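Local coordinates for protein adenine phosphoribosyltransferase, putative (Trypanosoma brucei brucei, PDB 5VN4) that probably catalyses the salvage step that joins adenine to 5-phosphoribosyl 1-diphosphate, giving AMP and pyrophosphate, and acts as a homodimer, at residues D88-L93 and K127-E132; V150-D155 and G161-G166. All coordinates share one frame; numbering follows the deposited sequence.

Contact 1. Residues D88-L93 and K127-E132. With HSX (5-O-phosphono-alpha-D-ribofuranose), chain D; PPV (pyrophosphate), chain E; ADE (adenine), chain C.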
ATOM      1  N   ASP A  88      -4.267  -3.651  -4.430  1.00 11.82           N
ATOM      2  CA  ASP A  88      -2.892  -3.427  -4.855  0.86 12.88           C
ATOM      3  C   ASP A  88      -2.912  -2.449  -6.029  1.00 12.19           C
ATOM      4  O   ASP A  88      -3.691  -2.636  -6.967  1.00 13.68           O
ATOM      5  CB  ASP A  88      -2.426  -4.800  -5.348  0.86 17.25           C
ATOM      6  CG  ASP A  88      -0.935  -4.979  -5.349  0.86 20.80           C
ATOM      7  OD1 ASP A  88      -0.181  -4.017  -5.068  0.86 21.69           O
ATOM      8  OD2 ASP A  88      -0.533  -6.136  -5.642  0.86 22.69           O
ATOM      9  N   SER A  89      -2.081  -1.388  -6.003  1.00 12.12           N
ATOM     10  CA  SER A  89      -1.145  -1.027  -4.939  0.64 11.76           C
ATOM     11  C   SER A  89      -1.590   0.213  -4.164  1.00 11.81           C
ATOM     12  O   SER A  89      -1.192   0.425  -3.025  1.00 13.23           O
ATOM     13  CB  SER A  89       0.225  -0.723  -5.562  0.64 13.53           C
ATOM     14  OG  SER A  89       0.642  -1.772  -6.426  0.64 15.87           O
ATOM     15  N   ARG A  90      -2.379   1.076  -4.801  1.00 11.24           N
ATOM     16  CA  ARG A  90      -2.691   2.356  -4.177  1.00 11.33           C
ATOM     17  C   ARG A  90      -3.762   2.244  -3.098  1.00 11.09           C
ATOM     18  O   ARG A  90      -3.736   3.014  -2.134  1.00 11.61           O
ATOM     19  CB  ARG A  90      -3.010   3.400  -5.245  1.00 12.72           C
ATOM     20  CG  ARG A  90      -1.759   3.770  -6.057  1.00 14.15           C
ATOM     21  CD  ARG A  90      -2.028   4.897  -7.026  1.00 14.17           C
ATOM     22  NE  ARG A  90      -2.195   4.426  -8.390  1.00 13.17           N
ATOM     23  CZ  ARG A  90      -2.961   5.028  -9.294  1.00 12.55           C
ATOM     24  NH1 ARG A  90      -3.685   6.098  -8.964  1.00 12.79           N
ATOM     25  NH2 ARG A  90      -3.004   4.557 -10.529  1.00 15.07           N
ATOM     26  N   GLY A  91      -4.683   1.282  -3.210  1.00 11.82           N
ATOM     27  CA  GLY A  91      -5.601   1.033  -2.111  1.00 11.94           C
ATOM     28  C   GLY A  91      -4.890   0.609  -0.836  1.00 11.14           C
ATOM     29  O   GLY A  91      -5.392   0.846   0.272  1.00 11.60           O
ATOM     30  N   PHE A  92      -3.711  -0.013  -0.975  1.00 10.65           N
ATOM     31  CA  PHE A  92      -2.896  -0.389   0.177  1.00 10.30           C
ATOM     32  C   PHE A  92      -2.501   0.819   1.011  1.00 10.46           C
ATOM     33  O   PHE A  92      -2.217   0.675   2.203  1.00 11.55           O
ATOM     34  CB  PHE A  92      -1.601  -1.058  -0.297  1.00 11.00           C
ATOM     35  CG  PHE A  92      -1.760  -2.479  -0.798  1.00 11.34           C
ATOM     36  CD1 PHE A  92      -3.003  -3.088  -0.935  1.00 11.26           C
ATOM     37  CD2 PHE A  92      -0.627  -3.210  -1.117  1.00 12.69           C
ATOM     38  CE1 PHE A  92      -3.101  -4.406  -1.374  1.00 12.00           C
ATOM     39  CE2 PHE A  92      -0.716  -4.523  -1.557  1.00 13.61           C
ATOM     40  CZ  PHE A  92      -1.958  -5.123  -1.693  1.00 12.59           C
ATOM     41  N   LEU A  93      -2.435   2.004   0.398  1.00 10.51           N
ATOM     42  CA  LEU A  93      -2.017   3.218   1.090  1.00 10.14           C
ATOM     43  C   LEU A  93      -3.086   3.769   2.020  1.00  9.75           C
ATOM     44  O   LEU A  93      -2.764   4.567   2.914  1.00 11.70           O
ATOM     45  CB  LEU A  93      -1.684   4.296   0.060  1.00 10.54           C
ATOM     46  CG  LEU A  93      -0.487   3.989  -0.840  1.00 10.63           C
ATOM     47  CD1 LEU A  93      -0.487   4.875  -2.079  1.00 10.68           C
ATOM     48  CD2 LEU A  93       0.808   4.175  -0.051  1.00 11.37           C
ATOM     49  N   LYS A 127      -9.201  -1.172 -16.796  1.00 14.53           N
ATOM     50  CA  LYS A 127      -9.096   0.105 -16.099  1.00 13.91           C
ATOM     51  C   LYS A 127      -9.234   1.218 -17.127  1.00 14.05           C
ATOM     52  O   LYS A 127      -9.183   0.971 -18.335  1.00 14.30           O
ATOM     53  CB  LYS A 127      -7.746   0.252 -15.370  1.00 13.60           C
ATOM     54  CG  LYS A 127      -7.426  -0.817 -14.320  1.00 13.48           C
ATOM     55  CD  LYS A 127      -6.007  -0.599 -13.798  1.00 14.15           C
ATOM     56  CE  LYS A 127      -5.671  -1.465 -12.586  1.00 14.38           C
ATOM     57  NZ  LYS A 127      -6.358  -1.010 -11.349  1.00 13.06           N
ATOM     58  N   GLU A 128      -9.357   2.467 -16.647  1.00 14.58           N
ATOM     59  CA  GLU A 128      -9.422   3.606 -17.566  1.00 15.28           C
ATOM     60  C   GLU A 128      -8.316   3.532 -18.614  1.00 16.11           C
ATOM     61  O   GLU A 128      -8.532   3.852 -19.793  1.00 16.89           O
ATOM     62  CB  GLU A 128      -9.333   4.931 -16.789  1.00 16.67           C
ATOM     63  CG  GLU A 128      -9.543   6.169 -17.675  1.00 17.81           C
ATOM     64  CD  GLU A 128      -9.282   7.510 -16.988  1.00 18.69           C
ATOM     65  OE1 GLU A 128      -8.866   7.544 -15.814  1.00 17.99           O
ATOM     66  OE2 GLU A 128      -9.493   8.555 -17.639  1.00 20.82           O
ATOM     67  N   TYR A 129      -7.128   3.083 -18.208  1.00 15.50           N
ATOM     68  CA  TYR A 129      -5.971   3.059 -19.092  1.00 16.14           C
ATOM     69  C   TYR A 129      -5.467   1.653 -19.399  1.00 16.92           C
ATOM     70  O   TYR A 129      -4.346   1.502 -19.896  1.00 17.97           O
ATOM     71  CB  TYR A 129      -4.846   3.923 -18.529  1.00 17.10           C
ATOM     72  CG  TYR A 129      -4.475   3.683 -17.083  1.00 19.23           C
ATOM     73  CD1 TYR A 129      -3.850   2.506 -16.682  1.00 19.41           C
ATOM     74  CD2 TYR A 129      -4.705   4.663 -16.125  1.00 19.86           C
ATOM     75  CE1 TYR A 129      -3.481   2.310 -15.352  1.00 20.36           C
ATOM     76  CE2 TYR A 129      -4.339   4.481 -14.812  1.00 20.50           C
ATOM     77  CZ  TYR A 129      -3.732   3.303 -14.427  1.00 20.28           C
ATOM     78  OH  TYR A 129      -3.357   3.143 -13.111  1.00 21.06           O
ATOM     79  N   ALA A 130      -6.267   0.618 -19.146  1.00 16.00           N
ATOM     80  CA  ALA A 130      -5.813  -0.750 -19.380  1.00 16.38           C
ATOM     81  C   ALA A 130      -6.911  -1.532 -20.083  1.00 17.00           C
ATOM     82  O   ALA A 130      -8.010  -1.694 -19.542  1.00 17.03           O
ATOM     83  CB  ALA A 130      -5.417  -1.443 -18.068  1.00 17.27           C
ATOM     84  N   ALA A 131      -6.612  -2.005 -21.290  1.00 17.51           N
ATOM     85  CA  ALA A 131      -7.489  -2.944 -21.963  1.00 18.31           C
ATOM     86  C   ALA A 131      -7.372  -4.317 -21.309  1.00 19.42           C
ATOM     87  O   ALA A 131      -6.412  -4.613 -20.590  1.00 19.22           O
ATOM     88  CB  ALA A 131      -7.124  -3.044 -23.447  1.00 18.91           C
ATOM     89  N   GLU A 132      -8.373  -5.156 -21.557  1.00 22.05           N
ATOM     90  CA  GLU A 132      -8.376  -6.498 -20.991  1.00 24.38           C
ATOM     91  C   GLU A 132      -7.162  -7.292 -21.468  1.00 25.08           C
ATOM     92  O   GLU A 132      -6.777  -7.236 -22.639  1.00 25.35           O
ATOM     93  CB  GLU A 132      -9.667  -7.218 -21.393  1.00 27.44           C
ATOM     94  CG  GLU A 132      -9.810  -8.603 -20.788  1.00 29.97           C
ATOM     95  CD  GLU A 132     -11.149  -9.258 -21.087  1.00 32.35           C
ATOM     96  OE1 GLU A 132     -12.112  -8.548 -21.451  1.00 33.83           O
ATOM     97  OE2 GLU A 132     -11.234 -10.492 -20.954  1.00 33.51           O
TER
HETATM   98  C1  HSX D 302      -5.662   2.599 -10.945  1.00 11.62           C
HETATM   99  O4  HSX D 302      -6.838   2.199 -11.670  1.00 13.04           O
HETATM  100  C2  HSX D 302      -6.214   3.094  -9.621  1.00 12.01           C
HETATM  101  O2  HSX D 302      -5.230   3.050  -8.579  1.00 11.74           O
HETATM  102  C3  HSX D 302      -7.389   2.170  -9.385  1.00 11.37           C
HETATM  103  O3  HSX D 302      -6.950   0.888  -8.896  1.00 12.36           O
HETATM  104  C4  HSX D 302      -7.939   1.975 -10.790  1.00 11.45           C
HETATM  105  C5  HSX D 302      -9.090   2.928 -11.116  1.00 11.55           C
HETATM  106  O5  HSX D 302      -9.451   2.826 -12.497  1.00 11.21           O
HETATM  107  P'  HSX D 302     -10.782   2.030 -12.967  1.00 10.96           P
HETATM  108  O1X HSX D 302     -10.527   0.540 -12.838  1.00 11.63           O
HETATM  109  O2X HSX D 302     -11.910   2.513 -12.097  1.00 10.66           O
HETATM  110  O3X HSX D 302     -10.931   2.478 -14.407  1.00 11.17           O
HETATM  111  O1  HSX D 302      -4.814   1.461 -10.742  1.00 13.43           O
HETATM  112  O11 PPV E 303      -2.866   0.746 -12.538  0.68 17.81           O
HETATM  113  P1  PPV E 303      -1.800   0.087 -11.683  0.68 14.90           P
HETATM  114  O21 PPV E 303      -0.442   0.026 -12.340  0.68 17.41           O
HETATM  115  O31 PPV E 303      -2.276  -1.212 -11.070  0.68 15.88           O
HETATM  116  OPP PPV E 303      -1.664   1.112 -10.441  0.68 14.94           O
HETATM  117  P2  PPV E 303      -1.005   0.961  -8.972  0.68 12.91           P
HETATM  118  O12 PPV E 303      -0.499   2.376  -8.862  0.68 13.27           O
HETATM  119  O22 PPV E 303      -2.177   0.590  -8.081  0.68 10.30           O
HETATM  120  O32 PPV E 303       0.100  -0.067  -8.998  0.68 13.67           O
HETATM  121  N9  ADE C 301      -6.485   5.358 -12.167  1.00 16.05           N
HETATM  122  C8  ADE C 301      -7.405   5.310 -13.169  1.00 15.86           C
HETATM  123  N7  ADE C 301      -7.621   6.471 -13.746  1.00 15.39           N
HETATM  124  C5  ADE C 301      -6.787   7.340 -13.069  1.00 14.40           C
HETATM  125  C6  ADE C 301      -6.548   8.730 -13.202  1.00 13.34           C
HETATM  126  N6  ADE C 301      -7.163   9.516 -14.107  1.00 14.13           N
HETATM  127  N1  ADE C 301      -5.646   9.285 -12.367  1.00 12.69           N
HETATM  128  C2  ADE C 301      -5.038   8.502 -11.464  1.00 13.32           C
HETATM  129  N3  ADE C 301      -5.175   7.194 -11.251  1.00 13.50           N
HETATM  130  C4  ADE C 301      -6.079   6.669 -12.093  1.00 13.23           C
HETATM  131  O   HOH W   1      -4.381  -1.555  -9.403  1.00 13.81           O
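Arg90 and Tyr129 meet directly where two active-site loops face each other, and most of the remaining contact runs through adenine, ribose 5-phosphate and pyrophosphate lodged between them. Lys127 starts the second loop. Its chain bends at the last torsion, bringing NZ 3.0 Å from the ribose O1, to which it donates a hydrogen bond. NZ also gives one to a water, 2.8 Å from NZ, that also lies within hydrogen-bonding distance of pyrophosphate O31 and Asp88 O, so that it can bridge the two loops. At Glu128 the backbone N donates to O3X of the ribose phosphate (2.7 Å), while the extended side chain brings OE1 beside adenine N6, from which it accepts a hydrogen bond, and to 2.6 Å from adenine N7. The Lys127-Ala130 type I turn then presents Tyr129. With chi1 at 50°, its ring heads back toward Arg90, and OH donates to pyrophosphate O11 at 2.5 Å, an acceptor in the ring plane. Arg90 NH2 lies 3.0 Å from the same OH, but the angle is too poor for a hydrogen bond; ring and guanidinium are nearly coplanar, 14° apart. A bend in the arginine chain (chi3 -102°) lets the guanidinium edge serve two ligands by nearly straight bonds, NE to pyrophosphate O12 at 2.7 Å and NH1 to adenine N3 at 2.9 Å, with the ribose O2 over the centre of one face. Ser89 N, following a cis peptide bond, reaches pyrophosphate O22, and Arg110 of the second subunit also binds this anion. One guanidinium thus touches all three ligands. Together with Lys127 and Tyr129, it would help to stabilise the negative charge on pyrophosphate as the bond at the ribose C1 is made or broken.

Contact 2. Residues V150-D155 and G161-G166. With HSX (5-O-phosphono-alpha-D-ribofuranose), chain D.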
ATOM      1  N   VAL A 150     -18.193  -6.321   4.287  1.00 16.37           N
ATOM      2  CA  VAL A 150     -16.928  -5.793   3.797  1.00 15.28           C
ATOM      3  C   VAL A 150     -17.078  -4.435   3.117  1.00 13.67           C
ATOM      4  O   VAL A 150     -18.124  -4.085   2.559  1.00 14.16           O
ATOM      5  CB  VAL A 150     -16.201  -6.807   2.883  1.00 17.00           C
ATOM      6  CG1 VAL A 150     -16.118  -8.168   3.553  1.00 17.35           C
ATOM      7  CG2 VAL A 150     -16.888  -6.913   1.549  1.00 17.53           C
ATOM      8  N   VAL A 151     -15.990  -3.674   3.163  1.00 13.36           N
ATOM      9  CA  VAL A 151     -15.829  -2.447   2.392  1.00 13.06           C
ATOM     10  C   VAL A 151     -14.677  -2.668   1.426  1.00 11.88           C
ATOM     11  O   VAL A 151     -13.624  -3.169   1.831  1.00 12.32           O
ATOM     12  CB  VAL A 151     -15.526  -1.252   3.319  1.00 13.78           C
ATOM     13  CG1 VAL A 151     -15.059  -0.027   2.522  1.00 13.92           C
ATOM     14  CG2 VAL A 151     -16.736  -0.925   4.167  1.00 15.11           C
ATOM     15  N   LEU A 152     -14.878  -2.312   0.156  1.00 11.49           N
ATOM     16  CA  LEU A 152     -13.805  -2.273  -0.836  1.00 10.94           C
ATOM     17  C   LEU A 152     -13.242  -0.859  -0.887  1.00 10.28           C
ATOM     18  O   LEU A 152     -14.009   0.107  -0.944  1.00 12.23           O
ATOM     19  CB  LEU A 152     -14.359  -2.627  -2.217  1.00 11.01           C
ATOM     20  CG  LEU A 152     -14.698  -4.096  -2.449  1.00 12.28           C
ATOM     21  CD1 LEU A 152     -15.550  -4.236  -3.707  1.00 13.01           C
ATOM     22  CD2 LEU A 152     -13.440  -4.925  -2.544  1.00 12.50           C
ATOM     23  N   ILE A 153     -11.910  -0.724  -0.865  1.00 10.30           N
ATOM     24  CA  ILE A 153     -11.282   0.594  -0.885  1.00 10.36           C
ATOM     25  C   ILE A 153     -10.181   0.665  -1.940  1.00  9.76           C
ATOM     26  O   ILE A 153      -9.401  -0.280  -2.120  1.00 10.04           O
ATOM     27  CB  ILE A 153     -10.782   1.035   0.513  1.00 10.63           C
ATOM     28  CG1 ILE A 153     -10.366   2.511   0.509  1.00 11.24           C
ATOM     29  CG2 ILE A 153      -9.640   0.144   1.012  1.00 11.69           C
ATOM     30  CD1 ILE A 153     -10.230   3.111   1.899  1.00 12.70           C
ATOM     31  N   ASP A 154     -10.136   1.795  -2.647  1.00 10.20           N
ATOM     32  CA  ASP A 154      -9.085   2.110  -3.606  1.00  9.36           C
ATOM     33  C   ASP A 154      -8.852   3.614  -3.549  1.00 10.23           C
ATOM     34  O   ASP A 154      -9.568   4.337  -2.853  1.00 10.63           O
ATOM     35  CB  ASP A 154      -9.490   1.656  -5.008  1.00  9.62           C
ATOM     36  CG  ASP A 154      -8.310   1.247  -5.859  1.00 10.03           C
ATOM     37  OD1 ASP A 154      -7.152   1.494  -5.444  1.00  9.82           O
ATOM     38  OD2 ASP A 154      -8.555   0.653  -6.935  1.00 11.67           O
ATOM     39  N   ASP A 155      -7.854   4.101  -4.295  1.00 10.10           N
ATOM     40  CA  ASP A 155      -7.699   5.553  -4.362  1.00 10.31           C
ATOM     41  C   ASP A 155      -8.669   6.183  -5.364  1.00  8.94           C
ATOM     42  O   ASP A 155      -9.487   7.035  -4.998  1.00 10.03           O
ATOM     43  CB  ASP A 155      -6.236   5.990  -4.562  1.00 11.19           C
ATOM     44  CG  ASP A 155      -5.676   5.666  -5.935  1.00 10.87           C
ATOM     45  OD1 ASP A 155      -6.043   4.621  -6.521  1.00 11.17           O
ATOM     46  OD2 ASP A 155      -4.819   6.459  -6.405  1.00 11.90           O
ATOM     47  N   GLY A 161     -13.864  -0.629 -13.550  1.00 10.86           N
ATOM     48  CA  GLY A 161     -13.404  -1.977 -13.856  1.00 11.55           C
ATOM     49  C   GLY A 161     -12.674  -2.630 -12.697  1.00 11.35           C
ATOM     50  O   GLY A 161     -12.874  -3.812 -12.410  1.00 11.54           O
ATOM     51  N   THR A 162     -11.817  -1.879 -12.014  1.00 10.97           N
ATOM     52  CA  THR A 162     -11.115  -2.457 -10.874  1.00 10.70           C
ATOM     53  C   THR A 162     -12.101  -2.837  -9.778  1.00 10.40           C
ATOM     54  O   THR A 162     -12.041  -3.944  -9.231  1.00 11.40           O
ATOM     55  CB  THR A 162     -10.046  -1.485 -10.361  1.00 10.83           C
ATOM     56  OG1 THR A 162      -9.151  -1.168 -11.437  1.00 11.84           O
ATOM     57  CG2 THR A 162      -9.256  -2.105  -9.196  1.00 12.03           C
ATOM     58  N   MET A 163     -13.040  -1.942  -9.469  1.00 10.39           N
ATOM     59  CA  MET A 163     -14.041  -2.263  -8.454  1.00 10.72           C
ATOM     60  C   MET A 163     -14.846  -3.498  -8.830  1.00 10.53           C
ATOM     61  O   MET A 163     -15.176  -4.309  -7.958  1.00 12.30           O
ATOM     62  CB  MET A 163     -14.956  -1.067  -8.169  1.00 11.79           C
ATOM     63  CG  MET A 163     -14.388  -0.083  -7.166  1.00 13.24           C
ATOM     64  SD  MET A 163     -14.180  -0.838  -5.535  1.00 13.74           S
ATOM     65  CE  MET A 163     -13.076   0.402  -4.816  1.00 15.33           C
ATOM     66  N   LEU A 164     -15.169  -3.663 -10.120  1.00 11.19           N
ATOM     67  CA  LEU A 164     -15.890  -4.854 -10.560  1.00 12.16           C
ATOM     68  C   LEU A 164     -15.129  -6.125 -10.201  1.00 12.58           C
ATOM     69  O   LEU A 164     -15.728  -7.111  -9.757  1.00 12.45           O
ATOM     70  CB  LEU A 164     -16.136  -4.782 -12.068  1.00 12.23           C
ATOM     71  CG  LEU A 164     -16.753  -6.037 -12.692  1.00 14.10           C
ATOM     72  CD1 LEU A 164     -18.140  -6.330 -12.107  1.00 15.41           C
ATOM     73  CD2 LEU A 164     -16.819  -5.925 -14.218  1.00 15.53           C
ATOM     74  N   ALA A 165     -13.809  -6.125 -10.393  1.00 12.17           N
ATOM     75  CA  ALA A 165     -13.012  -7.286 -10.018  1.00 12.26           C
ATOM     76  C   ALA A 165     -13.133  -7.572  -8.523  1.00 11.51           C
ATOM     77  O   ALA A 165     -13.253  -8.733  -8.110  1.00 12.89           O
ATOM     78  CB  ALA A 165     -11.557  -7.061 -10.421  1.00 13.32           C
ATOM     79  N   GLY A 166     -13.122  -6.524  -7.697  1.00 12.53           N
ATOM     80  CA  GLY A 166     -13.322  -6.722  -6.271  1.00 13.45           C
ATOM     81  C   GLY A 166     -14.706  -7.245  -5.949  1.00 12.47           C
ATOM     82  O   GLY A 166     -14.854  -8.135  -5.107  1.00 13.55           O
TER
HETATM   83  C1  HSX D 302      -5.662   2.599 -10.945  1.00 11.62           C
HETATM   84  O4  HSX D 302      -6.838   2.199 -11.670  1.00 13.04           O
HETATM   85  C2  HSX D 302      -6.214   3.094  -9.621  1.00 12.01           C
HETATM   86  O2  HSX D 302      -5.230   3.050  -8.579  1.00 11.74           O
HETATM   87  C3  HSX D 302      -7.389   2.170  -9.385  1.00 11.37           C
HETATM   88  O3  HSX D 302      -6.950   0.888  -8.896  1.00 12.36           O
HETATM   89  C4  HSX D 302      -7.939   1.975 -10.790  1.00 11.45           C
HETATM   90  C5  HSX D 302      -9.090   2.928 -11.116  1.00 11.55           C
HETATM   91  O5  HSX D 302      -9.451   2.826 -12.497  1.00 11.21           O
HETATM   92  P'  HSX D 302     -10.782   2.030 -12.967  1.00 10.96           P
HETATM   93  O1X HSX D 302     -10.527   0.540 -12.838  1.00 11.63           O
HETATM   94  O2X HSX D 302     -11.910   2.513 -12.097  1.00 10.66           O
HETATM   95  O3X HSX D 302     -10.931   2.478 -14.407  1.00 11.17           O
HETATM   96  O1  HSX D 302      -4.814   1.461 -10.742  1.00 13.43           O
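The Asp154 carboxylate uses its two oxygens differently: OD2 accepts a hydrogen bond from the ribose O3 at 2.5 Å, with O3 tilted out of the carboxylate plane, and Thr162 CG2 approaches the same oxygen from the other side of that plane, 3.6 Å from OD2. OD1 receives a weak bond from Asp155 N, which helps to fix the rotation of the group. The second carboxylate, Asp155, takes the ribose O2 on its OD1 at 2.7 Å. Below this polar end the contact is apolar. Met163 folds back at chi2 (-64°), so that the thioether reaches across to the strand: SD lies 3.8 Å from Leu152 CB, and CE ends 3.8 Å from Asp154 CB. Farther along, the Leu152 methyls rest on the backbone of Gly166, where no side chain intervenes. Strand 150-153 and helix 161-166 run roughly antiparallel (151°), their axes 9.5 Å apart, as expected where a strand leads through a loop into a helix packed on the same sheet. At the start of that helix Thr162 grips one phosphate oxygen twice, through its backbone N and through OG1, which is 2.6 Å from O1X. The strand end with its two aspartates, the loop and the helix start form the 5-phosphoribosyl 1-diphosphate-binding motif of type I phosphoribosyltransferases. Its two acidic residues read the ribose diol, while the helix N-terminus, whose dipole would favour an anion, holds the 5'-phosphate.

How the contacts relate
Along the chain contact 1 closes before contact 2 opens, and their centres lie 10 Å apart around one ribose 5-phosphate. Residues 88-93 and contact 2 rest on the central sheet: strand 83-87, leading into residues 88-93, pairs in parallel with strand 149-153, so the loops after both strands emerge side by side; residues 127-132 come from the loop between strands 119-121 and 138-140. Two polar links join the contacts, an Arg90-Asp155 salt bridge and a probable Lys127-Thr162 hydrogen bond. Contact 1 surrounds much of pyrophosphate and part of adenine, contact 2 binds the ribose hydroxyls and one phosphate oxygen, with contact 1 adding bonds from Lys127 and Glu128, and together they probably line up the reacting groups.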